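Local coordinates for protein peptidoglycan glycosyltransferase (Eggerthella lenta, PDB 4MNR) that belongs to the penicillin-binding proteins, its modelled part combining a dimerisation-type domain with a transpeptidase-family domain of the beta-lactamase clan, at residues 253-261 with 281-289; 262-270 with 360-368. All coordinates share one frame; numbering follows the deposited sequence.

Both contacts lie in the transpeptidase-family part of the chain and share helix 242-263: contact 1 uses residues 253-261 of it, and contact 2 takes its last two residues and the loop that follows. Their centres are about 16 Å apart, on the same side of the chain's centre. Along the sequence the order is 253-261, 262-270, 281-289, 360-368, so the two pairings cross. Asn267 and Met281 join them, through a probable hydrogen bond from Met281 N to Asn267 OD1 and through Phe266 packing on Met281. One helix is thus held against helix 284-289 along its side and against the two-stranded sheet of 336-338 and 361-364 at its C-terminal end.

Contact 1. Residues 253-261 with 281-289; sequences GADKLVAGA and MPSAEDLQK
Ala254 and Val258, one turn apart on helix 242-263, carry the apolar part of this contact. The methyl of Ala254 lies against the first turn of helix 284-289: Ala254 CB is 3.6 Å from Leu287 CB, and Ala254 CB to Ala284 O measures 3.5 Å. Because CG2 of Val258 is turned to the backbone-N side, anti to its carbonyl carbon, it enters the angle between that helix and the residues before it. There it meets Leu287 CD1 at 3.8 Å and the backbone oxygen Pro282 O at 3.5 Å. That oxygen is buried here and finds no polar partner in the model.

Selenomethionine Met281, in the loop before helix 284-289, packs against the turn that holds Leu257 and Ala261. Its chain bends at chi2 (-67°) and again at chi3 (-77°), folding the CE methyl back over helix 253-261. CG presses on Ala261 CB at 3.5 Å, tighter than usual for two carbons, while CE reaches Leu257 CG at 4.0 Å, the two side chains crossing at about a right angle.

In this transpeptidase-family domain the pairing is a helix-helix packing: the axes of the short segments approach to 8.3 Å at 137°, roughly antiparallel but oblique. Small alanines, Ala254 and Ala284, stand where the chains come nearest. Leu294 of helix 291-298 touches both Leu257 and Leu287.

Ser283 is the N-cap of helix 284-289, its OG accepting from Asp286 N, and Asp286 OD2 is bonded in turn to Ser313. Near the solvent, Asp255 OD1 rests 3.4 Å from Ala284 CB.

Contact 2. Residues 262-270 with 360-368; sequences ESFGFNKEI and TKLMQAVSK
Met363, a selenomethionine, reaches from strand 361-364 to the C-terminal end of helix 242-263. Its CB points toward the helix end, and chi1 of 62° sets CG between the backbone N and the carbonyl carbon, where CG lies 3.7 Å from Ser263 O. SE then comes to 3.2 Å from the same Ser263 O and also sits beside Gly265 N. At the bend of chi3 the chain turns CE over the backbone of the loop, 4.0 Å from Gly265 CA.

The groups that it covers form a Schellman motif: Gly265, with positive phi, ends the helix, and a type II turn runs on to Lys268. Glu262 O accepts hydrogen bonds from Gly265 N and Lys268 NZ, which approach from opposite faces of its carbonyl plane. In this transpeptidase-family domain the contact joins the helix end to the two-stranded antiparallel sheet of 336-338 and 361-364, where Leu362 and Met363 both pair with Ile337, a classic beta bulge.

Beyond the bulge, Ala365 CB stands over the centre of the Phe264 ring, 3.7 Å from its centroid and 6° off the normal, a CH-pi contact. Val366 CG1 meets Phe264 CE2 obliquely, and Val190 and Ala193 of helix 188-197 also touch this ring. A water donates to both Ser263 O and Gln364 O. Ile270 CG1 touches Leu362 CD2 at 4.1 Å, the two side chains crossing at about a right angle.

Contact 1. Residues 253-261 with 281-289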
loop_
_atom_site.group_PDB
_atom_site.type_symbol
_atom_site.label_atom_id
_atom_site.label_comp_id
_atom_site.label_asym_id
_atom_site.label_seq_id
_atom_site.Cartn_x
_atom_site.Cartn_y
_atom_site.Cartn_z
ATOM N N GLY A 253 -20.569 -12.159 -9.944
ATOM C CA GLY A 253 -20.206 -13.557 -9.826
ATOM C C GLY A 253 -18.745 -13.761 -9.482
ATOM O O GLY A 253 -17.899 -12.874 -9.665
ATOM N N ALA A 254 -18.445 -14.964 -8.999
ATOM C CA ALA A 254 -17.108 -15.273 -8.504
ATOM C C ALA A 254 -16.031 -15.187 -9.585
ATOM O O ALA A 254 -14.962 -14.624 -9.345
ATOM C CB ALA A 254 -17.100 -16.657 -7.846
ATOM N N ASP A 255 -16.305 -15.748 -10.766
ATOM C CA ASP A 255 -15.311 -15.755 -11.846
ATOM C C ASP A 255 -14.831 -14.340 -12.156
ATOM O O ASP A 255 -13.621 -14.082 -12.212
ATOM C CB ASP A 255 -15.875 -16.396 -13.117
ATOM C CG ASP A 255 -16.141 -17.884 -12.962
ATOM O OD1 ASP A 255 -15.314 -18.589 -12.345
ATOM O OD2 ASP A 255 -17.183 -18.351 -13.469
ATOM N N LYS A 256 -15.778 -13.418 -12.327
ATOM C CA LYS A 256 -15.429 -12.034 -12.676
ATOM C C LYS A 256 -14.744 -11.307 -11.527
ATOM O O LYS A 256 -13.825 -10.522 -11.754
ATOM C CB LYS A 256 -16.669 -11.234 -13.085
ATOM C CG LYS A 256 -17.165 -11.470 -14.499
ATOM C CD LYS A 256 -18.253 -10.449 -14.844
ATOM C CE LYS A 256 -18.771 -10.626 -16.264
ATOM N NZ LYS A 256 -19.568 -11.874 -16.407
ATOM N N LEU A 257 -15.185 -11.546 -10.292
ATOM C CA LEU A 257 -14.576 -10.814 -9.186
ATOM C C LEU A 257 -13.130 -11.268 -8.995
ATOM O O LEU A 257 -12.236 -10.447 -8.804
ATOM C CB LEU A 257 -15.382 -10.941 -7.885
ATOM C CG LEU A 257 -14.735 -10.197 -6.707
ATOM C CD1 LEU A 257 -14.672 -8.678 -6.950
ATOM C CD2 LEU A 257 -15.452 -10.501 -5.399
ATOM N N VAL A 258 -12.899 -12.574 -9.067
ATOM C CA VAL A 258 -11.549 -13.084 -8.886
ATOM C C VAL A 258 -10.641 -12.633 -10.038
ATOM O O VAL A 258 -9.507 -12.204 -9.813
ATOM C CB VAL A 258 -11.528 -14.603 -8.707
ATOM C CG1 VAL A 258 -10.090 -15.103 -8.636
ATOM C CG2 VAL A 258 -12.294 -14.967 -7.431
ATOM N N ALA A 259 -11.148 -12.707 -11.267
ATOM C CA ALA A 259 -10.379 -12.255 -12.430
ATOM C C ALA A 259 -10.054 -10.769 -12.325
ATOM O O ALA A 259 -8.960 -10.331 -12.686
ATOM C CB ALA A 259 -11.139 -12.533 -13.710
ATOM N N GLY A 260 -11.006 -9.990 -11.829
ATOM C CA GLY A 260 -10.787 -8.564 -11.679
ATOM C C GLY A 260 -9.695 -8.258 -10.670
ATOM O O GLY A 260 -8.841 -7.387 -10.899
ATOM N N ALA A 261 -9.723 -8.962 -9.541
ATOM C CA ALA A 261 -8.710 -8.765 -8.520
ATOM C C ALA A 261 -7.347 -9.187 -9.070
ATOM O O ALA A 261 -6.328 -8.532 -8.808
ATOM C CB ALA A 261 -9.052 -9.570 -7.275
HETATM N N MSE A 281 -6.393 -13.767 -3.043
HETATM C CA MSE A 281 -7.837 -13.850 -3.292
HETATM C C MSE A 281 -8.241 -15.312 -3.280
HETATM O O MSE A 281 -7.473 -16.177 -3.695
HETATM C CB MSE A 281 -8.204 -13.262 -4.661
HETATM C CG MSE A 281 -8.454 -11.784 -4.668
HETATM SE SE MSE A 281 -10.030 -11.194 -3.677
HETATM C CE MSE A 281 -11.514 -11.622 -4.855
ATOM N N PRO A 282 -9.462 -15.605 -2.822
ATOM C CA PRO A 282 -9.900 -17.001 -2.892
ATOM C C PRO A 282 -10.057 -17.443 -4.340
ATOM O O PRO A 282 -10.145 -16.599 -5.236
ATOM C CB PRO A 282 -11.282 -16.974 -2.228
ATOM C CG PRO A 282 -11.300 -15.740 -1.409
ATOM C CD PRO A 282 -10.429 -14.743 -2.129
ATOM N N SER A 283 -10.105 -18.752 -4.563
ATOM C CA SER A 283 -10.377 -19.271 -5.892
ATOM C C SER A 283 -11.826 -18.967 -6.247
ATOM O O SER A 283 -12.672 -18.813 -5.362
ATOM C CB SER A 283 -10.131 -20.783 -5.940
ATOM O OG SER A 283 -11.088 -21.490 -5.167
ATOM N N ALA A 284 -12.117 -18.872 -7.541
ATOM C CA ALA A 284 -13.494 -18.691 -7.977
ATOM C C ALA A 284 -14.339 -19.874 -7.520
ATOM O O ALA A 284 -15.508 -19.709 -7.176
ATOM C CB ALA A 284 -13.565 -18.531 -9.487
ATOM N N GLU A 285 -13.734 -21.063 -7.500
ATOM C CA GLU A 285 -14.418 -22.270 -7.046
ATOM C C GLU A 285 -14.909 -22.158 -5.603
ATOM O O GLU A 285 -16.051 -22.505 -5.305
ATOM C CB GLU A 285 -13.515 -23.498 -7.198
ATOM C CG GLU A 285 -13.419 -24.041 -8.619
ATOM C CD GLU A 285 -12.509 -25.259 -8.721
ATOM O OE1 GLU A 285 -11.881 -25.627 -7.703
ATOM O OE2 GLU A 285 -12.423 -25.851 -9.820
ATOM N N ASP A 286 -14.051 -21.668 -4.709
ATOM C CA ASP A 286 -14.452 -21.458 -3.318
ATOM C C ASP A 286 -15.503 -20.356 -3.150
ATOM O O ASP A 286 -16.431 -20.497 -2.358
ATOM C CB ASP A 286 -13.235 -21.197 -2.416
ATOM C CG ASP A 286 -12.526 -22.481 -2.001
ATOM O OD1 ASP A 286 -13.193 -23.536 -1.936
ATOM O OD2 ASP A 286 -11.307 -22.439 -1.729
ATOM N N LEU A 287 -15.366 -19.252 -3.878
ATOM C CA LEU A 287 -16.342 -18.178 -3.756
ATOM C C LEU A 287 -17.704 -18.560 -4.304
ATOM O O LEU A 287 -18.732 -18.063 -3.835
ATOM C CB LEU A 287 -15.853 -16.913 -4.459
ATOM C CG LEU A 287 -14.796 -16.126 -3.701
ATOM C CD1 LEU A 287 -14.505 -14.793 -4.393
ATOM C CD2 LEU A 287 -15.277 -15.907 -2.281
ATOM N N GLN A 288 -17.706 -19.404 -5.326
ATOM C CA GLN A 288 -18.950 -19.904 -5.910
ATOM C C GLN A 288 -19.782 -20.638 -4.871
ATOM O O GLN A 288 -21.012 -20.588 -4.897
ATOM C CB GLN A 288 -18.655 -20.822 -7.097
ATOM C CG GLN A 288 -18.650 -20.082 -8.418
ATOM C CD GLN A 288 -17.944 -20.847 -9.519
ATOM O OE1 GLN A 288 -17.384 -20.251 -10.439
ATOM N NE2 GLN A 288 -17.964 -22.175 -9.431
ATOM N N LYS A 289 -19.100 -21.300 -3.947
ATOM C CA LYS A 289 -19.762 -22.102 -2.926
ATOM C C LYS A 289 -20.432 -21.281 -1.826
ATOM O O LYS A 289 -21.313 -21.784 -1.124
ATOM C CB LYS A 289 -18.765 -23.069 -2.292
ATOM C CG LYS A 289 -18.250 -24.125 -3.252
ATOM C CD LYS A 289 -17.159 -24.964 -2.606
ATOM C CE LYS A 289 -16.707 -26.082 -3.531
ATOM N NZ LYS A 289 -15.776 -27.014 -2.844
#

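Contact 2. Residues 262-270 with 360-368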
loop_
_atom_site.group_PDB
_atom_site.type_symbol
_atom_site.label_atom_id
_atom_site.label_comp_id
_atom_site.label_asym_id
_atom_site.label_seq_id
_atom_site.Cartn_x
_atom_site.Cartn_y
_atom_site.Cartn_z
ATOM N N GLU A 262 -7.323 -10.283 -9.819
ATOM C CA GLU A 262 -6.059 -10.760 -10.364
ATOM C C GLU A 262 -5.468 -9.760 -11.364
ATOM O O GLU A 262 -4.242 -9.638 -11.486
ATOM C CB GLU A 262 -6.204 -12.173 -10.940
ATOM C CG GLU A 262 -6.330 -13.216 -9.818
ATOM C CD GLU A 262 -6.524 -14.636 -10.300
ATOM O OE1 GLU A 262 -6.768 -14.828 -11.512
ATOM O OE2 GLU A 262 -6.434 -15.558 -9.449
ATOM N N SER A 263 -6.336 -9.035 -12.063
ATOM C CA SER A 263 -5.874 -8.012 -13.004
ATOM C C SER A 263 -5.123 -6.876 -12.308
ATOM O O SER A 263 -4.314 -6.187 -12.936
ATOM C CB SER A 263 -7.046 -7.449 -13.818
ATOM O OG SER A 263 -7.664 -8.461 -14.598
ATOM N N PHE A 264 -5.393 -6.685 -11.016
ATOM C CA PHE A 264 -4.739 -5.650 -10.228
ATOM C C PHE A 264 -3.570 -6.211 -9.440
ATOM O O PHE A 264 -2.934 -5.490 -8.679
ATOM C CB PHE A 264 -5.717 -5.015 -9.233
ATOM C CG PHE A 264 -6.605 -3.962 -9.830
ATOM C CD1 PHE A 264 -6.267 -2.617 -9.721
ATOM C CD2 PHE A 264 -7.792 -4.302 -10.447
ATOM C CE1 PHE A 264 -7.088 -1.633 -10.237
ATOM C CE2 PHE A 264 -8.623 -3.325 -10.970
ATOM C CZ PHE A 264 -8.269 -1.987 -10.877
ATOM N N GLY A 265 -3.294 -7.496 -9.596
ATOM C CA GLY A 265 -2.098 -8.043 -8.985
ATOM C C GLY A 265 -2.302 -9.054 -7.878
ATOM O O GLY A 265 -1.329 -9.618 -7.373
ATOM N N PHE A 266 -3.549 -9.301 -7.492
ATOM C CA PHE A 266 -3.797 -10.348 -6.507
ATOM C C PHE A 266 -3.410 -11.720 -7.071
ATOM O O PHE A 266 -3.582 -11.993 -8.264
ATOM C CB PHE A 266 -5.256 -10.303 -6.018
ATOM C CG PHE A 266 -5.538 -9.152 -5.090
ATOM C CD1 PHE A 266 -5.707 -7.871 -5.588
ATOM C CD2 PHE A 266 -5.601 -9.347 -3.717
ATOM C CE1 PHE A 266 -5.947 -6.799 -4.746
ATOM C CE2 PHE A 266 -5.849 -8.285 -2.856
ATOM C CZ PHE A 266 -6.018 -7.001 -3.363
ATOM N N ASN A 267 -2.865 -12.574 -6.203
ATOM C CA ASN A 267 -2.403 -13.916 -6.575
ATOM C C ASN A 267 -1.262 -13.922 -7.580
ATOM O O ASN A 267 -1.055 -14.920 -8.279
ATOM C CB ASN A 267 -3.543 -14.804 -7.079
ATOM C CG ASN A 267 -4.581 -15.082 -6.013
ATOM O OD1 ASN A 267 -4.286 -15.054 -4.816
ATOM N ND2 ASN A 267 -5.794 -15.380 -6.443
ATOM N N LYS A 268 -0.533 -12.814 -7.649
ATOM C CA LYS A 268 0.682 -12.741 -8.459
ATOM C C LYS A 268 1.880 -12.476 -7.551
ATOM O O LYS A 268 1.810 -11.680 -6.628
ATOM C CB LYS A 268 0.580 -11.610 -9.480
ATOM C CG LYS A 268 -0.660 -11.643 -10.350
ATOM C CD LYS A 268 -0.623 -12.784 -11.353
ATOM C CE LYS A 268 -1.882 -12.791 -12.200
ATOM N NZ LYS A 268 -2.177 -11.432 -12.732
ATOM N N GLU A 269 2.983 -13.164 -7.810
ATOM C CA GLU A 269 4.208 -12.849 -7.104
ATOM C C GLU A 269 4.821 -11.637 -7.782
ATOM O O GLU A 269 5.145 -11.665 -8.965
ATOM C CB GLU A 269 5.164 -14.043 -7.086
ATOM C CG GLU A 269 4.868 -15.028 -5.956
ATOM C CD GLU A 269 5.529 -16.380 -6.155
ATOM O OE1 GLU A 269 4.980 -17.204 -6.919
ATOM O OE2 GLU A 269 6.593 -16.621 -5.543
ATOM N N ILE A 270 4.929 -10.557 -7.031
ATOM C CA ILE A 270 5.473 -9.327 -7.573
ATOM C C ILE A 270 6.901 -9.168 -7.089
ATOM O O ILE A 270 7.176 -9.252 -5.896
ATOM C CB ILE A 270 4.590 -8.128 -7.202
ATOM C CG1 ILE A 270 3.311 -8.176 -8.050
ATOM C CG2 ILE A 270 5.337 -6.812 -7.419
ATOM C CD1 ILE A 270 2.100 -7.545 -7.398
ATOM N N THR A 360 8.998 0.515 -16.068
ATOM C CA THR A 360 8.502 -0.538 -16.949
ATOM C C THR A 360 7.102 -0.946 -16.511
ATOM O O THR A 360 6.831 -1.038 -15.309
ATOM C CB THR A 360 9.400 -1.783 -16.833
ATOM O OG1 THR A 360 10.747 -1.447 -17.206
ATOM C CG2 THR A 360 8.893 -2.902 -17.723
ATOM N N LYS A 361 6.215 -1.179 -17.479
ATOM C CA LYS A 361 4.880 -1.708 -17.181
ATOM C C LYS A 361 4.931 -3.067 -16.491
ATOM O O LYS A 361 5.678 -3.959 -16.897
ATOM C CB LYS A 361 4.063 -1.830 -18.477
ATOM C CG LYS A 361 2.705 -2.514 -18.304
ATOM C CD LYS A 361 1.794 -2.267 -19.500
ATOM C CE LYS A 361 2.287 -2.971 -20.750
ATOM N NZ LYS A 361 1.384 -2.673 -21.896
ATOM N N LEU A 362 4.127 -3.222 -15.445
ATOM C CA LEU A 362 3.934 -4.522 -14.827
ATOM C C LEU A 362 2.697 -5.179 -15.418
ATOM O O LEU A 362 2.771 -6.292 -15.946
ATOM C CB LEU A 362 3.809 -4.388 -13.316
ATOM C CG LEU A 362 3.482 -5.692 -12.585
ATOM C CD1 LEU A 362 4.468 -6.823 -12.895
ATOM C CD2 LEU A 362 3.445 -5.409 -11.101
HETATM N N MSE A 363 1.556 -4.502 -15.330
HETATM C CA MSE A 363 0.331 -5.043 -15.918
HETATM C C MSE A 363 -0.703 -3.963 -16.239
HETATM O O MSE A 363 -0.691 -2.879 -15.658
HETATM C CB MSE A 363 -0.272 -6.138 -15.016
HETATM C CG MSE A 363 -0.681 -5.652 -13.657
HETATM SE SE MSE A 363 -1.277 -7.142 -12.537
HETATM C CE MSE A 363 0.447 -7.897 -12.070
ATOM N N GLN A 364 -1.582 -4.262 -17.188
ATOM C CA GLN A 364 -2.724 -3.396 -17.473
ATOM C C GLN A 364 -3.923 -3.900 -16.675
ATOM O O GLN A 364 -4.486 -4.944 -17.010
ATOM C CB GLN A 364 -3.062 -3.441 -18.968
ATOM C CG GLN A 364 -4.225 -2.537 -19.358
ATOM C CD GLN A 364 -3.771 -1.207 -19.940
ATOM O OE1 GLN A 364 -2.756 -1.140 -20.636
ATOM N NE2 GLN A 364 -4.521 -0.141 -19.658
ATOM N N ALA A 365 -4.313 -3.183 -15.620
ATOM C CA ALA A 365 -5.433 -3.630 -14.785
ATOM C C ALA A 365 -6.783 -3.454 -15.472
ATOM O O ALA A 365 -7.574 -4.392 -15.546
ATOM C CB ALA A 365 -5.432 -2.921 -13.419
ATOM N N VAL A 366 -7.041 -2.244 -15.960
ATOM C CA VAL A 366 -8.287 -1.922 -16.658
ATOM C C VAL A 366 -7.962 -0.964 -17.802
ATOM O O VAL A 366 -6.831 -0.495 -17.912
ATOM C CB VAL A 366 -9.325 -1.233 -15.731
ATOM C CG1 VAL A 366 -9.868 -2.205 -14.676
ATOM C CG2 VAL A 366 -8.728 0.008 -15.079
ATOM N N SER A 367 -8.945 -0.681 -18.650
ATOM C CA SER A 367 -8.738 0.260 -19.756
ATOM C C SER A 367 -8.591 1.697 -19.264
ATOM O O SER A 367 -8.994 2.036 -18.148
ATOM C CB SER A 367 -9.900 0.204 -20.746
ATOM O OG SER A 367 -11.061 0.783 -20.177
ATOM N N LYS A 368 -8.011 2.541 -20.115
ATOM C CA LYS A 368 -7.899 3.955 -19.803
ATOM C C LYS A 368 -9.276 4.574 -19.537
ATOM O O LYS A 368 -9.442 5.356 -18.595
ATOM C CB LYS A 368 -7.179 4.714 -20.924
ATOM C CG LYS A 368 -7.078 6.203 -20.655
ATOM C CD LYS A 368 -6.256 6.921 -21.739
ATOM C CE LYS A 368 -6.023 8.384 -21.379
ATOM N NZ LYS A 368 -7.289 9.105 -21.072
HETATM O O HOH W 1 -3.763 -7.451 -15.581
#